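PDB 5VXV: peroxisomal membrane protein PEX15 from Saccharomyces cerevisiae, which docks the AAA-ATPase pair Pex1/Pex6 on the peroxisomal membrane, where that complex extracts the receptor Pex5; the piece here is a helical, probably cytosolic domain of the docking factor. Local coordinates for residues I141-L146 with V194-A199; F97-I102 with I154-V159; T33-N38 with D43-A48. All blocks are in the same frame, centred on the assembly; numbering follows the deposited sequence.

Contact 1 (I141-L146 with V194-A199); sequences IDVVGL and VSIEDA
Val143 and Leu146 meet a single side chain of the other segment, Ile196. The side chains meet carbon to carbon. Ile196 points its CB toward 141-146, and its CG1 lies anti to the carbonyl carbon (chi1 -59°) with the chain extended to CD1. That shape carries CD1 to the first turn of the partner helix. In one of its two conformers, Val143 CG1 lies 3.7 Å from Ile196 CG1. Ile196 CD1 comes to 3.7 Å from the backbone atom Val143 O, a methyl-to-carbonyl contact. Leu146 runs across Ile196 at about a right angle, with CD2 4.1 Å from Ile196 CD1. Leu185 of helix 181-187 touches both Leu146 and Ile196.

The hydrogen bonds stay within each segment and fix the two helix starts. Asp142 is an N-cap. Its OD1 accepts from Gly145 N at 3.0 Å, and the donor sits well above the carboxylate plane. Ser195 and Asp198 bond reciprocally. Ser195 OG accepts from Asp198 N at 3.0 Å, while Asp198 OD2 accepts from Ser195 N at 3.0 Å.

The result joins the N-terminal ends of helices 143-161 and 196-217 in this all-helical domain, one start closed by an Asp N-cap and the other by a Ser-Asp capping box.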
# COMPACT_ATOMS: atom_id res chain seq x y z
N ILE A 141 12.76 13.21 5.89
CA ILE A 141 11.85 12.59 4.93
C ILE A 141 12.57 11.52 4.12
O ILE A 141 13.69 11.73 3.65
CB ILE A 141 11.24 13.65 3.99
CG1 ILE A 141 10.41 14.68 4.77
CG2 ILE A 141 10.39 12.98 2.90
CD1 ILE A 141 9.07 14.17 5.27
N ASP A 142 11.90 10.38 3.94
CA ASP A 142 12.30 9.36 2.97
C ASP A 142 11.75 9.78 1.61
O ASP A 142 10.57 9.56 1.31
CB ASP A 142 11.77 7.99 3.41
CG ASP A 142 12.07 6.89 2.41
OD1 ASP A 142 12.65 7.16 1.34
OD2 ASP A 142 11.71 5.73 2.70
N VAL A 143 12.61 10.39 0.79
CA VAL A 143 12.16 11.00 -0.46
C VAL A 143 11.58 9.94 -1.39
O VAL A 143 10.50 10.12 -1.96
CB VAL A 143 13.33 11.76 -1.11
CG1 VAL A 143 13.04 12.08 -2.57
CG2 VAL A 143 13.61 13.05 -0.34
N VAL A 144 12.29 8.82 -1.56
CA VAL A 144 11.83 7.79 -2.49
C VAL A 144 10.56 7.13 -1.98
O VAL A 144 9.62 6.88 -2.74
CB VAL A 144 12.95 6.76 -2.74
CG1 VAL A 144 12.45 5.62 -3.62
CG2 VAL A 144 14.14 7.44 -3.40
N GLY A 145 10.51 6.84 -0.68
CA GLY A 145 9.30 6.26 -0.11
C GLY A 145 8.11 7.19 -0.22
O GLY A 145 6.98 6.74 -0.45
N LEU A 146 8.34 8.50 -0.07
CA LEU A 146 7.24 9.46 -0.17
C LEU A 146 6.73 9.58 -1.60
O LEU A 146 5.52 9.62 -1.82
CB LEU A 146 7.69 10.82 0.37
CG LEU A 146 6.64 11.94 0.33
CD1 LEU A 146 5.35 11.51 1.01
CD2 LEU A 146 7.19 13.19 0.98
N VAL A 194 15.30 17.93 -9.92
CA VAL A 194 14.14 17.05 -10.05
C VAL A 194 13.57 16.84 -8.65
O VAL A 194 14.08 16.03 -7.88
CB VAL A 194 14.48 15.71 -10.71
CG1 VAL A 194 13.23 14.84 -10.83
CG2 VAL A 194 15.10 15.93 -12.08
N SER A 195 12.50 17.57 -8.33
CA SER A 195 11.82 17.44 -7.05
C SER A 195 10.84 16.26 -7.09
O SER A 195 10.55 15.69 -8.15
CB SER A 195 11.07 18.73 -6.72
OG SER A 195 9.92 18.89 -7.54
N ILE A 196 10.32 15.90 -5.91
CA ILE A 196 9.29 14.86 -5.87
C ILE A 196 8.09 15.29 -6.71
O ILE A 196 7.51 14.48 -7.44
CB ILE A 196 8.88 14.53 -4.43
CG1 ILE A 196 10.08 14.06 -3.60
CG2 ILE A 196 7.79 13.46 -4.43
CD1 ILE A 196 9.74 13.74 -2.14
N GLU A 197 7.71 16.56 -6.61
CA GLU A 197 6.59 17.05 -7.41
C GLU A 197 6.89 16.89 -8.90
O GLU A 197 6.04 16.42 -9.66
CB GLU A 197 6.29 18.51 -7.08
CG GLU A 197 5.18 19.10 -7.94
CD GLU A 197 4.61 20.38 -7.38
OE1 GLU A 197 4.80 21.44 -8.00
OE2 GLU A 197 3.97 20.32 -6.31
N ASP A 198 8.09 17.30 -9.33
CA ASP A 198 8.48 17.12 -10.72
C ASP A 198 8.32 15.66 -11.15
O ASP A 198 7.76 15.36 -12.20
CB ASP A 198 9.92 17.58 -10.94
CG ASP A 198 10.13 19.05 -10.65
OD1 ASP A 198 9.16 19.83 -10.77
OD2 ASP A 198 11.27 19.43 -10.31
N ALA A 199 8.82 14.74 -10.32
CA ALA A 199 8.80 13.33 -10.68
C ALA A 199 7.38 12.79 -10.77
O ALA A 199 7.05 12.03 -11.69
CB ALA A 199 9.61 12.52 -9.67

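Contact 2 (F97-I102 with I154-V159); sequences FFRCCI and IFQVKV
Gln156 lays its amide end against Arg99 and Ile102. This is helix-to-helix packing in the middle of the all-helical domain, between helices 91-108 and 143-161. The local axes run 32° apart and come no nearer than 10.9 Å, so side chains bridge the gap. Residues 154-159 form a wider pi-type turn, with Val159 N bonded to Ile154 O.

Gln156 NE2 lies 3.4 Å from Arg99 CD, over the aliphatic part of that side chain. The Arg99 chain bends at chi3 (-68°), and its NH2 makes a salt bridge with Asp50. At the oxygen end of the amide, Ile102 crosses Gln156 at about a right angle. Its CG2 and CD1 both touch Gln156 OE1, each at 3.7 Å. CD1 also reaches Val157 CG2 at 3.9 Å. Leu122 of helix 112-136 and Ile152 pack on Ile102 as well. An alanine in place of Gln156 would probably leave the water that joins the helices without one of its acceptors and take the amide off Ile102 CG2 and the Arg99 methylenes.

That water donates to both helices: it lies 2.8 Å from Arg99 O and 3.0 Å from Gln156 OE1.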
# COMPACT_ATOMS: atom_id res chain seq x y z
N PHE A 97 1.69 -2.15 3.01
CA PHE A 97 0.42 -2.34 3.69
C PHE A 97 -0.73 -1.72 2.90
O PHE A 97 -1.77 -2.36 2.69
CB PHE A 97 0.49 -1.75 5.10
CG PHE A 97 -0.82 -1.79 5.83
CD1 PHE A 97 -1.20 -2.91 6.55
CD2 PHE A 97 -1.68 -0.70 5.79
CE1 PHE A 97 -2.41 -2.95 7.21
CE2 PHE A 97 -2.89 -0.73 6.46
CZ PHE A 97 -3.26 -1.86 7.17
N PHE A 98 -0.55 -0.48 2.44
CA PHE A 98 -1.61 0.16 1.66
C PHE A 98 -1.90 -0.63 0.39
O PHE A 98 -3.06 -0.80 0.01
CB PHE A 98 -1.23 1.60 1.32
CG PHE A 98 -1.33 2.56 2.48
CD1 PHE A 98 -2.39 2.48 3.38
CD2 PHE A 98 -0.37 3.54 2.68
CE1 PHE A 98 -2.49 3.36 4.44
CE2 PHE A 98 -0.47 4.43 3.74
CZ PHE A 98 -1.53 4.33 4.62
N ARG A 99 -0.86 -1.15 -0.28
CA ARG A 99 -1.09 -1.94 -1.48
C ARG A 99 -1.89 -3.20 -1.16
O ARG A 99 -2.70 -3.65 -1.97
CB ARG A 99 0.24 -2.29 -2.15
CG ARG A 99 0.90 -1.11 -2.85
CD ARG A 99 1.96 -1.57 -3.85
NE ARG A 99 3.12 -2.16 -3.18
CZ ARG A 99 4.23 -1.50 -2.87
NH1 ARG A 99 4.36 -0.21 -3.15
NH2 ARG A 99 5.23 -2.13 -2.26
N CYS A 100 -1.66 -3.79 0.02
CA CYS A 100 -2.43 -4.97 0.41
C CYS A 100 -3.89 -4.62 0.65
O CYS A 100 -4.79 -5.39 0.28
CB CYS A 100 -1.81 -5.61 1.65
SG CYS A 100 -0.21 -6.40 1.35
N CYS A 101 -4.16 -3.47 1.28
CA CYS A 101 -5.54 -3.03 1.44
C CYS A 101 -6.21 -2.83 0.08
O CYS A 101 -7.38 -3.19 -0.11
CB CYS A 101 -5.59 -1.74 2.25
SG CYS A 101 -5.03 -1.89 3.96
N ILE A 102 -5.47 -2.26 -0.87
CA ILE A 102 -6.00 -2.05 -2.21
C ILE A 102 -6.33 -3.38 -2.87
O ILE A 102 -7.36 -3.52 -3.55
CB ILE A 102 -4.99 -1.24 -3.05
CG1 ILE A 102 -4.90 0.20 -2.51
CG2 ILE A 102 -5.36 -1.23 -4.53
CD1 ILE A 102 -3.67 0.95 -2.98
N ILE A 154 -2.37 8.15 -6.20
CA ILE A 154 -2.87 8.62 -7.49
C ILE A 154 -3.16 7.45 -8.42
O ILE A 154 -4.27 7.34 -8.97
CB ILE A 154 -1.87 9.61 -8.11
CG1 ILE A 154 -1.78 10.87 -7.25
CG2 ILE A 154 -2.29 9.97 -9.54
CD1 ILE A 154 -0.75 11.88 -7.70
N PHE A 155 -2.18 6.57 -8.62
CA PHE A 155 -2.31 5.57 -9.69
C PHE A 155 -3.13 4.36 -9.26
O PHE A 155 -3.86 3.79 -10.07
CB PHE A 155 -0.93 5.13 -10.17
CG PHE A 155 -0.13 6.23 -10.82
CD1 PHE A 155 -0.69 7.00 -11.84
CD2 PHE A 155 1.16 6.51 -10.41
CE1 PHE A 155 0.04 8.01 -12.43
CE2 PHE A 155 1.88 7.53 -11.00
CZ PHE A 155 1.32 8.28 -12.01
N GLN A 156 -3.01 3.94 -8.00
CA GLN A 156 -3.75 2.76 -7.56
C GLN A 156 -5.13 3.08 -7.01
O GLN A 156 -6.06 2.29 -7.19
CB GLN A 156 -2.94 1.99 -6.52
CG GLN A 156 -1.59 1.50 -7.03
CD GLN A 156 -1.13 0.22 -6.35
OE1 GLN A 156 -1.93 -0.57 -5.87
NE2 GLN A 156 0.19 0.02 -6.31
N VAL A 157 -5.30 4.23 -6.36
CA VAL A 157 -6.57 4.56 -5.73
C VAL A 157 -7.40 5.45 -6.66
O VAL A 157 -8.50 5.06 -7.08
CB VAL A 157 -6.36 5.23 -4.36
CG1 VAL A 157 -7.69 5.48 -3.67
CG2 VAL A 157 -5.48 4.35 -3.48
N LYS A 158 -6.90 6.64 -6.99
CA LYS A 158 -7.71 7.56 -7.78
C LYS A 158 -7.94 7.03 -9.19
O LYS A 158 -9.03 7.20 -9.75
CB LYS A 158 -7.05 8.95 -7.85
CG LYS A 158 -6.77 9.61 -6.50
CD LYS A 158 -7.98 9.65 -5.56
CE LYS A 158 -9.14 10.44 -6.15
NZ LYS A 158 -10.16 10.76 -5.11
N VAL A 159 -6.94 6.37 -9.78
CA VAL A 159 -7.07 5.84 -11.14
C VAL A 159 -7.70 4.45 -11.10
O VAL A 159 -8.82 4.26 -11.57
CB VAL A 159 -5.69 5.81 -11.84
CG1 VAL A 159 -5.75 5.00 -13.14
CG2 VAL A 159 -5.21 7.22 -12.12
O HOH W 1 -2.19 -3.29 -4.74

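Contact 3 (T33-N38 with D43-A48); sequences TVFKSN and DLFVSA
Phe35 and Phe45 carry this contact between two helices that follow each other in the chain. Both CB atoms point toward the opposite segment, but the first torsions differ. Phe35 has CG anti to its carbonyl carbon (chi1 -67°). Phe45 instead has CG anti to the backbone N (chi1 175°). These torsions turn the two rings toward each other between helices 32-37 and 39-51.

The far end of the Phe35 ring does the touching. Its CZ sits over one face of the Phe45 ring, 3.6 Å from Phe45 CD2 and 3.8 Å from Phe45 CG. The neighbouring CE1 of Phe35 comes to 4.1 Å from Phe45 CB, so the root of the Phe45 side chain is met as well. The ring planes are inclined at 33°, and the centroids are 5.3 Å apart. The pair is therefore oblique.

Ile69 of helix 60-70 touches both phenylalanines. Leu21 and Met24 of helix 17-27 pack on Phe45. This is aromatic packing between consecutive short helices in the N-terminal part of the all-helical domain.

Both rings are buried and the contact is carbon against carbon. This suggests that dispersion and burial from water contribute most here.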
# COMPACT_ATOMS: atom_id res chain seq x y z
N THR A 33 -2.22 -10.66 17.63
CA THR A 33 -1.53 -10.89 18.90
C THR A 33 -0.10 -11.37 18.66
O THR A 33 0.82 -10.98 19.39
CB THR A 33 -2.30 -11.91 19.74
OG1 THR A 33 -3.63 -11.44 19.96
CG2 THR A 33 -1.61 -12.13 21.08
N VAL A 34 0.09 -12.22 17.66
CA VAL A 34 1.44 -12.66 17.31
C VAL A 34 2.23 -11.51 16.70
O VAL A 34 3.41 -11.31 17.03
CB VAL A 34 1.36 -13.87 16.35
CG1 VAL A 34 2.75 -14.28 15.87
CG2 VAL A 34 0.68 -15.04 17.04
N PHE A 35 1.60 -10.73 15.82
CA PHE A 35 2.28 -9.60 15.20
C PHE A 35 2.83 -8.63 16.24
O PHE A 35 3.96 -8.15 16.12
CB PHE A 35 1.33 -8.86 14.26
CG PHE A 35 0.91 -9.65 13.05
CD1 PHE A 35 1.63 -10.75 12.61
CD2 PHE A 35 -0.22 -9.26 12.33
CE1 PHE A 35 1.23 -11.46 11.49
CE2 PHE A 35 -0.62 -9.97 11.21
CZ PHE A 35 0.10 -11.07 10.79
N LYS A 36 2.04 -8.33 17.27
CA LYS A 36 2.48 -7.37 18.28
C LYS A 36 3.68 -7.88 19.06
O LYS A 36 4.51 -7.08 19.51
CB LYS A 36 1.33 -7.06 19.24
CG LYS A 36 0.13 -6.39 18.59
N SER A 37 3.81 -9.20 19.22
CA SER A 37 4.90 -9.78 19.99
C SER A 37 6.13 -10.11 19.14
O SER A 37 7.21 -10.31 19.70
CB SER A 37 4.43 -11.05 20.70
N ASN A 38 5.99 -10.16 17.82
CA ASN A 38 7.08 -10.59 16.94
C ASN A 38 7.09 -9.70 15.70
O ASN A 38 6.46 -10.02 14.68
CB ASN A 38 6.93 -12.06 16.55
N ASP A 43 6.48 -8.43 9.62
CA ASP A 43 7.22 -7.96 8.45
C ASP A 43 7.19 -8.99 7.33
O ASP A 43 6.99 -8.64 6.16
CB ASP A 43 8.66 -7.64 8.85
CG ASP A 43 9.27 -6.54 8.00
OD1 ASP A 43 8.60 -5.51 7.78
OD2 ASP A 43 10.43 -6.70 7.57
N LEU A 44 7.38 -10.27 7.66
CA LEU A 44 7.31 -11.32 6.64
C LEU A 44 5.92 -11.39 6.03
O LEU A 44 5.76 -11.48 4.81
CB LEU A 44 7.70 -12.67 7.24
CG LEU A 44 7.48 -13.88 6.31
CD1 LEU A 44 8.29 -13.74 5.03
CD2 LEU A 44 7.83 -15.17 7.03
N PHE A 45 4.89 -11.37 6.87
CA PHE A 45 3.52 -11.48 6.38
C PHE A 45 3.21 -10.39 5.37
O PHE A 45 2.68 -10.66 4.29
CB PHE A 45 2.55 -11.42 7.56
CG PHE A 45 1.11 -11.41 7.14
CD1 PHE A 45 0.51 -12.55 6.64
CD2 PHE A 45 0.35 -10.25 7.25
CE1 PHE A 45 -0.81 -12.54 6.25
CE2 PHE A 45 -0.97 -10.24 6.87
CZ PHE A 45 -1.56 -11.38 6.37
N VAL A 46 3.55 -9.14 5.70
CA VAL A 46 3.26 -8.02 4.79
C VAL A 46 4.05 -8.17 3.50
O VAL A 46 3.53 -7.93 2.40
CB VAL A 46 3.55 -6.68 5.49
CG1 VAL A 46 3.38 -5.52 4.52
CG2 VAL A 46 2.64 -6.50 6.69
N SER A 47 5.33 -8.56 3.60
CA SER A 47 6.15 -8.70 2.40
C SER A 47 5.62 -9.81 1.50
O SER A 47 5.60 -9.66 0.27
CB SER A 47 7.60 -8.97 2.78
OG SER A 47 8.20 -7.80 3.33
N ALA A 48 5.19 -10.93 2.08
CA ALA A 48 4.66 -12.03 1.28
C ALA A 48 3.35 -11.63 0.62
O ALA A 48 3.15 -11.88 -0.58
CB ALA A 48 4.47 -13.27 2.16

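How the contacts relate
The three contacts are spread through one all-helical domain. Contacts 1 and 2 share helix 143-161: contact 1 uses its start and contact 2 a later turn. Their centres are 18 Å apart, and their nearest atoms are about 7 Å apart. Along the chain their segments alternate. Contact 3 closes before either of them opens. It touches contact 2 by packing, with Val46 CG1 4.1 Å from Phe97 N. Contacts 1 and 3 are farthest apart, with centres 28 Å apart. Contact 2 lies nearest the middle, 6 Å from the chain centre, against 17 Å for contact 1 and 16 Å for contact 3.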